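Local coordinates for replication initiation and membrane attachment protein (Geobacillus stearothermophilus 10, PDB 5WTN), which forms a tetramer and, as a primosomal protein, probably takes part in assembling the replication machinery at the initiation and re-initiation of DNA replication, at residues K83-I87 / G88-T92; L45-T48 / L49-E52; L22-V25 / D26-L30; K6-I9 / A10-Y14; D121-L124 / S125-R129. All coordinates share one frame; numbering follows the deposited sequence.

Contact 1: residues K83-I87 / G88-T92; sequences KLEGI and GLLDT
L89, L90 and T92 fold back against L84 and E85 at the C-terminal end of helix 74-86, where the chain passes into strand 90-95, a junction consistent with the recognition helix and wing of a winged-helix domain. Its compact side is apolar. L84 CD2 meets L89 CD1 at 4.0 Å, while I87 and L89 lie side by side, with I87 CG2 3.8 Å from L89 CG. Farther along, L84 CB touches L90 CB. I38 of helix 24-38 and Y46 of helix 40-55 close over L84. G88, whose phi is positive (99°), takes the chain out of the helix; its N donates to E85 O at 3.1 Å, and L90 N adds a weak bond to L84 O. The side of E85 and T92 is polar and more sparsely packed between the segments, and a second subunit closes it: R159 of that subunit donates its backbone N to E85 OE1, and R81 of E85's own chain forms a salt bridge with E85 OE2. K83 and D91 remain partly exposed. Extended beyond CG (chi2 -174°), E85 carries its carboxylate to the strand, where T92 OG1 donates to E85 OE2 at 2.8 Å, from 60° out of the carboxylate plane.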
loop_
_atom_site.group_PDB
_atom_site.type_symbol
_atom_site.label_atom_id
_atom_site.label_comp_id
_atom_site.label_asym_id
_atom_site.label_seq_id
_atom_site.Cartn_x
_atom_site.Cartn_y
_atom_site.Cartn_z
ATOM N N LYS A 83 -17.432 19.588 4.732
ATOM C CA LYS A 83 -17.995 18.255 4.755
ATOM C C LYS A 83 -17.011 17.292 5.384
ATOM O O LYS A 83 -17.388 16.471 6.196
ATOM C CB LYS A 83 -18.359 17.795 3.359
ATOM C CG LYS A 83 -19.468 18.602 2.781
ATOM C CD LYS A 83 -19.959 17.976 1.511
ATOM C CE LYS A 83 -20.923 18.887 0.802
ATOM N NZ LYS A 83 -21.465 18.156 -0.363
ATOM N N LEU A 84 -15.743 17.415 5.018
ATOM C CA LEU A 84 -14.716 16.583 5.620
ATOM C C LEU A 84 -14.637 16.831 7.111
ATOM O O LEU A 84 -14.439 15.895 7.864
ATOM C CB LEU A 84 -13.352 16.778 4.954
ATOM C CG LEU A 84 -13.254 16.319 3.506
ATOM C CD1 LEU A 84 -11.831 16.294 3.072
ATOM C CD2 LEU A 84 -13.866 14.963 3.310
ATOM N N GLU A 85 -14.824 18.075 7.538
ATOM C CA GLU A 85 -14.768 18.407 8.961
ATOM C C GLU A 85 -15.892 17.752 9.770
ATOM O O GLU A 85 -15.638 17.073 10.765
ATOM C CB GLU A 85 -14.801 19.924 9.155
ATOM C CG GLU A 85 -13.491 20.621 8.824
ATOM C CD GLU A 85 -13.515 22.099 9.162
ATOM O OE1 GLU A 85 -14.280 22.490 10.068
ATOM O OE2 GLU A 85 -12.770 22.869 8.520
ATOM N N GLY A 86 -17.130 17.966 9.337
ATOM C CA GLY A 86 -18.293 17.485 10.038
ATOM C C GLY A 86 -18.321 15.987 10.113
ATOM O O GLY A 86 -18.735 15.430 11.130
ATOM N N ILE A 87 -17.842 15.321 9.069
ATOM C CA ILE A 87 -17.895 13.866 9.054
ATOM C C ILE A 87 -16.706 13.196 9.770
ATOM O O ILE A 87 -16.616 11.975 9.819
ATOM C CB ILE A 87 -18.127 13.285 7.638
ATOM C CG1 ILE A 87 -18.901 11.962 7.746
ATOM C CG2 ILE A 87 -16.817 13.065 6.908
ATOM C CD1 ILE A 87 -19.835 11.721 6.650
ATOM N N GLY A 88 -15.808 14.000 10.323
ATOM C CA GLY A 88 -14.749 13.482 11.147
ATOM C C GLY A 88 -13.413 13.329 10.455
ATOM O O GLY A 88 -12.387 13.150 11.116
ATOM N N LEU A 89 -13.431 13.405 9.125
ATOM C CA LEU A 89 -12.241 13.238 8.280
ATOM C C LEU A 89 -11.136 14.319 8.393
ATOM O O LEU A 89 -10.000 14.087 7.991
ATOM C CB LEU A 89 -12.661 13.027 6.834
ATOM C CG LEU A 89 -13.295 11.639 6.597
ATOM C CD1 LEU A 89 -13.814 11.466 5.178
ATOM C CD2 LEU A 89 -12.320 10.493 6.947
ATOM N N LEU A 90 -11.463 15.504 8.904
ATOM C CA LEU A 90 -10.462 16.551 8.991
ATOM C C LEU A 90 -10.652 17.467 10.185
ATOM O O LEU A 90 -11.743 17.981 10.407
ATOM C CB LEU A 90 -10.433 17.377 7.687
ATOM C CG LEU A 90 -9.547 18.642 7.685
ATOM C CD1 LEU A 90 -8.078 18.354 7.423
ATOM C CD2 LEU A 90 -10.071 19.701 6.731
ATOM N N ASP A 91 -9.576 17.721 10.923
ATOM C CA ASP A 91 -9.617 18.737 11.967
ATOM C C ASP A 91 -8.890 19.970 11.483
ATOM O O ASP A 91 -7.807 19.888 10.902
ATOM C CB ASP A 91 -8.994 18.249 13.283
ATOM C CG ASP A 91 -9.920 17.331 14.083
ATOM O OD1 ASP A 91 -11.154 17.429 13.909
ATOM O OD2 ASP A 91 -9.413 16.510 14.892
ATOM N N THR A 92 -9.502 21.120 11.724
ATOM C CA THR A 92 -8.951 22.380 11.254
ATOM C C THR A 92 -8.617 23.294 12.412
ATOM O O THR A 92 -9.453 23.544 13.281
ATOM C CB THR A 92 -9.905 23.092 10.257
ATOM O OG1 THR A 92 -10.120 22.244 9.120
ATOM C CG2 THR A 92 -9.311 24.428 9.793
#

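Contact 2: residues L45-T48 / L49-E52; sequences LYMT and LWGE
Four successive backbone bonds, from the N atoms of L49, W50, G51 and E52 to the O atoms of L45, Y46, M47 and T48, make 45-52 an unbroken alpha-helical stretch of helix 40-55. On one flank, L45 and L49 run side by side in the same direction, and L45 CD1 reaches L49 CG at 4.1 Å. On another, M47 bends at chi2 and chi3 and brings its thioether alongside the indole of W50. The methyl CE lies at the edge of the W50 ring, in its plane, and also at the edge of the Y46 ring. M47 SD is 4.0 Å from W50 CE3 and 5.1 Å from the centroid of the six-membered ring, an oblique approach 64° off the normal. With its CG anti to the backbone N (chi1 175°), W50 holds the indole beside M47, where R27 of a third subunit makes a cation-pi contact with it. T48 OG1 is bonded to A44 O and to Q35 NE2 of the third subunit, whereas Y46 OH bonds to R110 O. This buried stretch packs on helix 63-70 and strand 104-109 and meets the third subunit through T48 and W50; M47 and W50 form an i to i+3 Met-aromatic pair along an alpha-helix.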
loop_
_atom_site.group_PDB
_atom_site.type_symbol
_atom_site.label_atom_id
_atom_site.label_comp_id
_atom_site.label_asym_id
_atom_site.label_seq_id
_atom_site.Cartn_x
_atom_site.Cartn_y
_atom_site.Cartn_z
ATOM N N LEU A 45 -10.665 16.255 -2.534
ATOM C CA LEU A 45 -9.971 17.139 -1.625
ATOM C C LEU A 45 -9.216 16.343 -0.555
ATOM O O LEU A 45 -8.129 16.738 -0.119
ATOM C CB LEU A 45 -10.953 18.100 -0.967
ATOM C CG LEU A 45 -10.415 19.045 0.111
ATOM C CD1 LEU A 45 -9.281 19.906 -0.391
ATOM C CD2 LEU A 45 -11.520 19.911 0.619
ATOM N N TYR A 46 -9.801 15.232 -0.119
ATOM C CA TYR A 46 -9.196 14.445 0.931
ATOM C C TYR A 46 -7.954 13.760 0.360
ATOM O O TYR A 46 -6.906 13.690 1.008
ATOM C CB TYR A 46 -10.201 13.428 1.472
ATOM C CG TYR A 46 -9.688 12.621 2.642
ATOM C CD1 TYR A 46 -9.818 13.091 3.935
ATOM C CD2 TYR A 46 -9.069 11.392 2.455
ATOM C CE1 TYR A 46 -9.348 12.368 5.021
ATOM C CE2 TYR A 46 -8.582 10.652 3.543
ATOM C CZ TYR A 46 -8.735 11.142 4.826
ATOM O OH TYR A 46 -8.273 10.437 5.924
ATOM N N MET A 47 -8.078 13.274 -0.871
ATOM C CA MET A 47 -6.952 12.671 -1.573
ATOM C C MET A 47 -5.838 13.697 -1.744
ATOM O O MET A 47 -4.677 13.423 -1.439
ATOM C CB MET A 47 -7.393 12.135 -2.935
ATOM C CG MET A 47 -8.381 10.983 -2.860
ATOM S SD MET A 47 -7.672 9.506 -2.106
ATOM C CE MET A 47 -8.018 9.810 -0.375
ATOM N N THR A 48 -6.199 14.881 -2.232
ATOM C CA THR A 48 -5.245 15.957 -2.386
ATOM C C THR A 48 -4.576 16.330 -1.044
ATOM O O THR A 48 -3.355 16.489 -0.977
ATOM C CB THR A 48 -5.884 17.165 -3.122
ATOM O OG1 THR A 48 -6.350 16.737 -4.411
ATOM C CG2 THR A 48 -4.885 18.284 -3.304
ATOM N N LEU A 49 -5.345 16.428 0.033
ATOM C CA LEU A 49 -4.742 16.713 1.335
ATOM C C LEU A 49 -3.722 15.654 1.798
ATOM O O LEU A 49 -2.651 15.967 2.299
ATOM C CB LEU A 49 -5.832 16.904 2.372
ATOM C CG LEU A 49 -6.525 18.252 2.231
ATOM C CD1 LEU A 49 -7.581 18.458 3.305
ATOM C CD2 LEU A 49 -5.469 19.338 2.285
ATOM N N TRP A 50 -4.071 14.394 1.594
ATOM C CA TRP A 50 -3.210 13.245 1.871
ATOM C C TRP A 50 -1.939 13.306 1.032
ATOM O O TRP A 50 -0.847 13.096 1.555
ATOM C CB TRP A 50 -4.020 11.969 1.612
ATOM C CG TRP A 50 -3.318 10.620 1.717
ATOM C CD1 TRP A 50 -2.033 10.369 2.115
ATOM C CD2 TRP A 50 -3.902 9.330 1.423
ATOM N NE1 TRP A 50 -1.783 9.008 2.081
ATOM C CE2 TRP A 50 -2.913 8.354 1.656
ATOM C CE3 TRP A 50 -5.169 8.913 0.989
ATOM C CZ2 TRP A 50 -3.153 6.982 1.457
ATOM C CZ3 TRP A 50 -5.409 7.555 0.796
ATOM C CH2 TRP A 50 -4.406 6.605 1.029
ATOM N N GLY A 51 -2.081 13.603 -0.259
ATOM C CA GLY A 51 -0.931 13.802 -1.116
ATOM C C GLY A 51 -0.103 14.984 -0.651
ATOM O O GLY A 51 1.133 14.927 -0.643
ATOM N N GLU A 52 -0.775 16.060 -0.241
ATOM C CA GLU A 52 -0.065 17.254 0.205
ATOM C C GLU A 52 0.750 17.011 1.445
ATOM O O GLU A 52 1.798 17.621 1.623
ATOM C CB GLU A 52 -1.025 18.425 0.433
ATOM C CG GLU A 52 -1.178 19.357 -0.775
ATOM C CD GLU A 52 0.071 20.177 -1.038
ATOM O OE1 GLU A 52 0.071 21.403 -0.765
ATOM O OE2 GLU A 52 1.062 19.605 -1.524
#

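Contact 3: residues L22-V25 / D26-L30; sequences LQEV and DRKVL
The carboxylate of D26 reaches back to the backbone of Q23, the N-cap residue of helix 24-38. Among the polar bonds, that from Q23 N to D26 OD2 is short and straight, 2.7 Å with an angle of 172° at the hydrogen, and it meets the oxygen on its anti side, close to the carboxylate plane. D26 places CG beside its own backbone N (chi1 -59°), which turns the carboxylate toward the start of the helix. An N3 side chain accepting from the N-cap amide is one half of a capping box. Behind it the opening turns of the helix are closed by backbone bonds: R27 N donates to Q23 O at 3.2 Å, K28 N to E24 O at 3.3 Å and V29 N to V25 O at 3.1 Å, with V25 O also accepting from K28 N.

Ionic contact is slighter. E24 and R27 run side by side, and E24 OE2 lies 3.6 Å from R27 NH1, a long salt bridge with the two planar groups 57° apart. K28 instead forms a salt bridge with E54 of a third subunit. The apolar share is V25 CG1 against V29 CG2 at 4.3 Å. Two acidic side chains, E24 and D26, therefore stand at the amino end of the helix, where the helix dipole would be expected to stabilise their negative charge, while the basic residues of the next turn face a neighbouring subunit.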
loop_
_atom_site.group_PDB
_atom_site.type_symbol
_atom_site.label_atom_id
_atom_site.label_comp_id
_atom_site.label_asym_id
_atom_site.label_seq_id
_atom_site.Cartn_x
_atom_site.Cartn_y
_atom_site.Cartn_z
ATOM N N LEU A 22 -2.371 7.061 6.438
ATOM C CA LEU A 22 -3.557 6.721 5.697
ATOM C C LEU A 22 -3.121 5.551 4.806
ATOM O O LEU A 22 -2.138 5.671 4.078
ATOM C CB LEU A 22 -4.023 7.977 4.921
ATOM C CG LEU A 22 -3.804 9.294 5.748
ATOM C CD1 LEU A 22 -3.955 10.672 5.015
ATOM C CD2 LEU A 22 -4.658 9.320 7.019
ATOM N N GLN A 23 -3.782 4.396 4.904
ATOM C CA GLN A 23 -3.365 3.236 4.099
ATOM C C GLN A 23 -4.405 2.736 3.093
ATOM O O GLN A 23 -5.561 3.142 3.121
ATOM C CB GLN A 23 -2.977 2.081 5.009
ATOM C CG GLN A 23 -1.550 2.107 5.470
ATOM C CD GLN A 23 -1.449 2.117 6.979
ATOM O OE1 GLN A 23 -1.420 1.057 7.641
ATOM N NE2 GLN A 23 -1.410 3.324 7.546
ATOM N N GLU A 24 -3.963 1.843 2.214
ATOM C CA GLU A 24 -4.817 1.276 1.179
ATOM C C GLU A 24 -6.243 1.054 1.669
ATOM O O GLU A 24 -7.192 1.590 1.097
ATOM C CB GLU A 24 -4.230 -0.040 0.663
ATOM C CG GLU A 24 -4.827 -0.513 -0.652
ATOM C CD GLU A 24 -3.771 -0.959 -1.645
ATOM O OE1 GLU A 24 -2.586 -1.038 -1.259
ATOM O OE2 GLU A 24 -4.128 -1.230 -2.811
ATOM N N VAL A 25 -6.395 0.258 2.724
ATOM C CA VAL A 25 -7.738 -0.058 3.232
ATOM C C VAL A 25 -8.592 1.200 3.400
ATOM O O VAL A 25 -9.726 1.249 2.904
ATOM C CB VAL A 25 -7.707 -0.802 4.571
ATOM C CG1 VAL A 25 -9.124 -0.910 5.178
ATOM C CG2 VAL A 25 -7.093 -2.165 4.388
ATOM N N ASP A 26 -8.048 2.204 4.092
ATOM C CA ASP A 26 -8.697 3.506 4.212
ATOM C C ASP A 26 -9.174 4.031 2.860
ATOM O O ASP A 26 -10.254 4.597 2.755
ATOM C CB ASP A 26 -7.733 4.532 4.803
ATOM C CG ASP A 26 -7.213 4.137 6.163
ATOM O OD1 ASP A 26 -8.014 3.683 7.011
ATOM O OD2 ASP A 26 -5.995 4.294 6.386
ATOM N N ARG A 27 -8.374 3.832 1.823
ATOM C CA ARG A 27 -8.716 4.374 0.515
ATOM C C ARG A 27 -9.985 3.760 -0.053
ATOM O O ARG A 27 -10.710 4.403 -0.810
ATOM C CB ARG A 27 -7.579 4.180 -0.486
ATOM C CG ARG A 27 -7.757 4.987 -1.756
ATOM C CD ARG A 27 -7.070 4.315 -2.910
ATOM N NE ARG A 27 -7.839 3.150 -3.305
ATOM C CZ ARG A 27 -7.317 1.979 -3.631
ATOM N NH1 ARG A 27 -6.005 1.798 -3.600
ATOM N NH2 ARG A 27 -8.126 0.989 -3.972
ATOM N N LYS A 28 -10.236 2.502 0.294
ATOM C CA LYS A 28 -11.424 1.803 -0.181
ATOM C C LYS A 28 -12.635 2.244 0.627
ATOM O O LYS A 28 -13.714 2.474 0.081
ATOM C CB LYS A 28 -11.238 0.289 -0.070
ATOM C CG LYS A 28 -9.942 -0.222 -0.678
ATOM C CD LYS A 28 -10.015 -1.714 -0.960
ATOM C CE LYS A 28 -8.629 -2.334 -1.022
ATOM N NZ LYS A 28 -8.686 -3.801 -1.269
ATOM N N VAL A 29 -12.442 2.362 1.936
ATOM C CA VAL A 29 -13.487 2.832 2.833
ATOM C C VAL A 29 -13.907 4.231 2.410
ATOM O O VAL A 29 -15.091 4.569 2.425
ATOM C CB VAL A 29 -13.009 2.864 4.296
ATOM C CG1 VAL A 29 -14.037 3.560 5.174
ATOM C CG2 VAL A 29 -12.737 1.454 4.795
ATOM N N LEU A 30 -12.924 5.038 2.026
ATOM C CA LEU A 30 -13.191 6.367 1.514
ATOM C C LEU A 30 -13.984 6.329 0.230
ATOM O O LEU A 30 -14.939 7.071 0.052
ATOM C CB LEU A 30 -11.894 7.104 1.265
ATOM C CG LEU A 30 -11.286 7.671 2.541
ATOM C CD1 LEU A 30 -9.812 7.914 2.283
ATOM C CD2 LEU A 30 -11.998 8.938 2.981
#

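Contact 4: residues K6-I9 / A10-Y14; sequences KELI and AVDRY
D12 folds its side chain back over I9, the two ends of a type I beta turn that leads the N-terminal segment into strand 13-17. Its backbone closes the turn, D12 N donating to I9 O at 3.0 Å. From there the side chain can be followed outward. D12 CB sits near the same carbonyl, 3.2 Å from I9 O. D12 CG, set beside the backbone N by a chi1 of -75°, comes to 3.6 Å from I9 CG1, the two side chains crossing at about a right angle. At the tip the oxygens divide their work. OD1 also lies against I9 CG1 and accepts from the backbone N of K103, just before strand 104-109. OD2 takes the amide of I9: the bond from I9 N to D12 OD2 is 2.8 Å long and nearly straight at 172°, although the donor stands 46° out of the carboxylate plane.

I9 in turn sends CG1 across the carboxylate and ends with I9 CD1 against V11 CG2 at 3.8 Å, a small apolar contact on the outer side of the turn. L8, whose side chain packs on F105 and Y78, adds little to the turn itself. The aspartate is thus buried yet bonded to two backbone amides, I9 N and K103 N, an environment likely to stabilise its negative charge and one that ties the turn to the sheet.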
loop_
_atom_site.group_PDB
_atom_site.type_symbol
_atom_site.label_atom_id
_atom_site.label_comp_id
_atom_site.label_asym_id
_atom_site.label_seq_id
_atom_site.Cartn_x
_atom_site.Cartn_y
_atom_site.Cartn_z
ATOM N N LYS A 6 -15.774 35.078 3.993
ATOM C CA LYS A 6 -15.953 35.499 5.376
ATOM C C LYS A 6 -14.897 34.839 6.287
ATOM O O LYS A 6 -14.564 35.355 7.343
ATOM C CB LYS A 6 -17.384 35.148 5.807
ATOM C CG LYS A 6 -17.863 35.798 7.095
ATOM C CD LYS A 6 -18.226 37.260 6.938
ATOM C CE LYS A 6 -18.064 38.006 8.258
ATOM N NZ LYS A 6 -16.619 38.158 8.620
ATOM N N GLU A 7 -14.352 33.715 5.828
ATOM C CA GLU A 7 -13.341 32.986 6.588
ATOM C C GLU A 7 -12.052 32.712 5.805
ATOM O O GLU A 7 -10.955 32.960 6.306
ATOM C CB GLU A 7 -13.920 31.670 7.115
ATOM C CG GLU A 7 -14.650 31.799 8.441
ATOM C CD GLU A 7 -15.687 30.711 8.643
ATOM O OE1 GLU A 7 -16.702 30.975 9.323
ATOM O OE2 GLU A 7 -15.487 29.593 8.123
ATOM N N LEU A 8 -12.185 32.195 4.587
ATOM C CA LEU A 8 -11.031 31.783 3.804
ATOM C C LEU A 8 -10.829 32.621 2.534
ATOM O O LEU A 8 -11.737 32.752 1.699
ATOM C CB LEU A 8 -11.217 30.307 3.413
ATOM C CG LEU A 8 -10.188 29.594 2.558
ATOM C CD1 LEU A 8 -8.985 29.328 3.400
ATOM C CD2 LEU A 8 -10.798 28.315 2.032
ATOM N N ILE A 9 -9.627 33.165 2.366
ATOM C CA ILE A 9 -9.263 33.849 1.117
ATOM C C ILE A 9 -8.003 33.221 0.511
ATOM O O ILE A 9 -7.251 32.548 1.210
ATOM C CB ILE A 9 -9.070 35.371 1.311
ATOM C CG1 ILE A 9 -7.927 35.662 2.280
ATOM C CG2 ILE A 9 -10.328 36.007 1.822
ATOM C CD1 ILE A 9 -7.697 37.120 2.516
ATOM N N ALA A 10 -7.772 33.437 -0.781
ATOM C CA ALA A 10 -6.707 32.734 -1.504
ATOM C C ALA A 10 -5.304 32.901 -0.929
ATOM O O ALA A 10 -4.461 32.025 -1.110
ATOM C CB ALA A 10 -6.712 33.105 -2.970
ATOM N N VAL A 11 -5.041 34.013 -0.248
ATOM C CA VAL A 11 -3.685 34.260 0.229
ATOM C C VAL A 11 -3.485 33.729 1.626
ATOM O O VAL A 11 -2.389 33.873 2.190
ATOM C CB VAL A 11 -3.277 35.769 0.195
ATOM C CG1 VAL A 11 -3.107 36.253 -1.237
ATOM C CG2 VAL A 11 -4.255 36.641 1.001
ATOM N N ASP A 12 -4.538 33.152 2.202
ATOM C CA ASP A 12 -4.410 32.521 3.511
ATOM C C ASP A 12 -3.484 31.310 3.386
ATOM O O ASP A 12 -3.395 30.665 2.328
ATOM C CB ASP A 12 -5.776 32.090 4.059
ATOM C CG ASP A 12 -6.607 33.259 4.576
ATOM O OD1 ASP A 12 -5.995 34.258 5.020
ATOM O OD2 ASP A 12 -7.870 33.173 4.552
ATOM N N ARG A 13 -2.772 30.988 4.460
ATOM C CA ARG A 13 -1.789 29.905 4.403
ATOM C C ARG A 13 -2.210 28.653 5.174
ATOM O O ARG A 13 -2.892 28.744 6.193
ATOM C CB ARG A 13 -0.428 30.393 4.908
ATOM C CG ARG A 13 0.101 31.617 4.179
ATOM C CD ARG A 13 1.546 31.902 4.554
ATOM N NE ARG A 13 1.801 31.659 5.971
ATOM C CZ ARG A 13 1.583 32.550 6.933
ATOM N NH1 ARG A 13 1.104 33.749 6.632
ATOM N NH2 ARG A 13 1.844 32.242 8.196
ATOM N N TYR A 14 -1.791 27.487 4.683
ATOM C CA TYR A 14 -2.057 26.235 5.381
ATOM C C TYR A 14 -0.825 25.367 5.563
ATOM O O TYR A 14 0.223 25.574 4.943
ATOM C CB TYR A 14 -3.133 25.432 4.670
ATOM C CG TYR A 14 -2.715 24.891 3.326
ATOM C CD1 TYR A 14 -2.265 23.578 3.184
ATOM C CD2 TYR A 14 -2.805 25.673 2.187
ATOM C CE1 TYR A 14 -1.907 23.065 1.940
ATOM C CE2 TYR A 14 -2.446 25.163 0.933
ATOM C CZ TYR A 14 -1.995 23.863 0.821
ATOM O OH TYR A 14 -1.637 23.373 -0.413
#

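Contact 5: residues D121-L124 / S125-R129; sequences DEML and SVFLR
The ring of F127 lies beside the side chain of M123 near the start of helix 122-132, where D121 is the N-cap. M123 CG meets the ring atom F127 CE2 at 4.0 Å, with M123 CB and CE equally near that atom, while the carbonyl oxygen of M123 approaches the ring obliquely. With CG beside the backbone N (chi1 -74°), the F127 ring leans back toward M123, one turn earlier, and the two side chains run the same way. The other flat group, the R129 guanidinium, has V126 CA over one face, 4.1 Å above the plane and offset toward the rim, and makes a cation-pi contact with F137. Backbone bonds from F127 N to M123 O and from L128 N to L124 O continue the helix. At its start, D121 OD1 accepts from L124 N at 2.9 Å, an almost straight bond (169°) on the anti side of the oxygen, with a weaker one from M123 N. The same carboxylate serves the assembly, for OD1 also bonds to Y199 OH and OD2 forms a salt bridge with K235 NZ, both of a second subunit. The D121 backbone takes part as well: S125 OG donates to D121 O at 2.6 Å, nearly along the C=O axis.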
loop_
_atom_site.group_PDB
_atom_site.type_symbol
_atom_site.label_atom_id
_atom_site.label_comp_id
_atom_site.label_asym_id
_atom_site.label_seq_id
_atom_site.Cartn_x
_atom_site.Cartn_y
_atom_site.Cartn_z
ATOM N N ASP A 121 -21.990 2.139 13.499
ATOM C CA ASP A 121 -22.388 3.487 13.871
ATOM C C ASP A 121 -23.884 3.695 13.639
ATOM O O ASP A 121 -24.423 3.333 12.576
ATOM C CB ASP A 121 -21.583 4.510 13.077
ATOM C CG ASP A 121 -21.876 5.935 13.494
ATOM O OD1 ASP A 121 -22.806 6.527 12.912
ATOM O OD2 ASP A 121 -21.167 6.466 14.382
ATOM N N GLU A 122 -24.541 4.273 14.644
ATOM C CA GLU A 122 -25.968 4.531 14.576
ATOM C C GLU A 122 -26.379 5.298 13.318
ATOM O O GLU A 122 -27.264 4.866 12.595
ATOM C CB GLU A 122 -26.443 5.258 15.825
ATOM C CG GLU A 122 -26.413 4.409 17.075
ATOM C CD GLU A 122 -25.037 4.371 17.713
ATOM O OE1 GLU A 122 -24.118 5.082 17.231
ATOM O OE2 GLU A 122 -24.866 3.618 18.697
ATOM N N MET A 123 -25.725 6.417 13.056
ATOM C CA MET A 123 -26.101 7.281 11.943
ATOM C C MET A 123 -25.585 6.881 10.552
ATOM O O MET A 123 -26.347 6.832 9.600
ATOM C CB MET A 123 -25.766 8.738 12.296
ATOM C CG MET A 123 -26.962 9.481 12.805
ATOM S SD MET A 123 -26.580 11.063 13.477
ATOM C CE MET A 123 -25.202 11.565 12.473
ATOM N N LEU A 124 -24.301 6.557 10.455
ATOM C CA LEU A 124 -23.649 6.391 9.163
ATOM C C LEU A 124 -24.205 5.234 8.372
ATOM O O LEU A 124 -24.422 5.359 7.181
ATOM C CB LEU A 124 -22.139 6.243 9.338
ATOM C CG LEU A 124 -21.495 7.501 9.913
ATOM C CD1 LEU A 124 -19.995 7.340 10.144
ATOM C CD2 LEU A 124 -21.777 8.657 8.979
ATOM N N SER A 125 -24.434 4.110 9.036
ATOM C CA SER A 125 -25.018 2.949 8.388
ATOM C C SER A 125 -26.394 3.256 7.807
ATOM O O SER A 125 -26.641 2.946 6.650
ATOM C CB SER A 125 -25.110 1.797 9.375
ATOM O OG SER A 125 -25.658 2.278 10.589
ATOM N N VAL A 126 -27.299 3.867 8.570
ATOM C CA VAL A 126 -28.621 4.086 7.979
ATOM C C VAL A 126 -28.594 5.114 6.836
ATOM O O VAL A 126 -29.201 4.887 5.791
ATOM C CB VAL A 126 -29.841 4.196 8.994
ATOM C CG1 VAL A 126 -29.445 3.847 10.405
ATOM C CG2 VAL A 126 -30.547 5.534 8.899
ATOM N N PHE A 127 -27.851 6.201 6.998
ATOM C CA PHE A 127 -27.592 7.078 5.861
ATOM C C PHE A 127 -27.070 6.341 4.634
ATOM O O PHE A 127 -27.571 6.533 3.532
ATOM C CB PHE A 127 -26.606 8.160 6.228
ATOM C CG PHE A 127 -27.179 9.218 7.099
ATOM C CD1 PHE A 127 -28.448 9.710 6.868
ATOM C CD2 PHE A 127 -26.450 9.720 8.167
ATOM C CE1 PHE A 127 -28.974 10.686 7.670
ATOM C CE2 PHE A 127 -26.974 10.693 8.981
ATOM C CZ PHE A 127 -28.235 11.178 8.732
ATOM N N LEU A 128 -26.061 5.501 4.811
ATOM C CA LEU A 128 -25.479 4.822 3.670
ATOM C C LEU A 128 -26.483 3.912 2.944
ATOM O O LEU A 128 -26.530 3.898 1.707
ATOM C CB LEU A 128 -24.210 4.066 4.065
ATOM C CG LEU A 128 -23.528 3.423 2.854
ATOM C CD1 LEU A 128 -22.942 4.458 1.932
ATOM C CD2 LEU A 128 -22.476 2.450 3.255
ATOM N N ARG A 129 -27.287 3.166 3.707
ATOM C CA ARG A 129 -28.316 2.296 3.131
ATOM C C ARG A 129 -29.231 3.069 2.187
ATOM O O ARG A 129 -29.449 2.650 1.048
ATOM C CB ARG A 129 -29.152 1.629 4.235
ATOM C CG ARG A 129 -29.837 0.323 3.827
ATOM C CD ARG A 129 -30.604 -0.294 4.983
ATOM N NE ARG A 129 -29.789 -0.408 6.193
ATOM C CZ ARG A 129 -30.144 0.047 7.405
ATOM N NH1 ARG A 129 -31.331 0.637 7.580
ATOM N NH2 ARG A 129 -29.317 -0.090 8.452
#

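All five contacts are local and succeed one another along the chain, so none nests in or crosses another. Contact 4 closes the turn that enters strand 13-17. Contact 3 starts helix 24-38, and contact 2 lies within the next helix, 40-55; they touch where L30 meets Y46 and M47. Contact 1 closes the passage from helix 74-86 into strand 90-95 and packs on contacts 3 and 2, L89 on L30 and L84 on Y46. Y14 OH and E52 OE1, probably hydrogen-bonded at 2.6 Å, join contacts 4 and 2. Contact 5, opening helix 122-132, touches none of the others, its centre about 17 Å from that of contact 1.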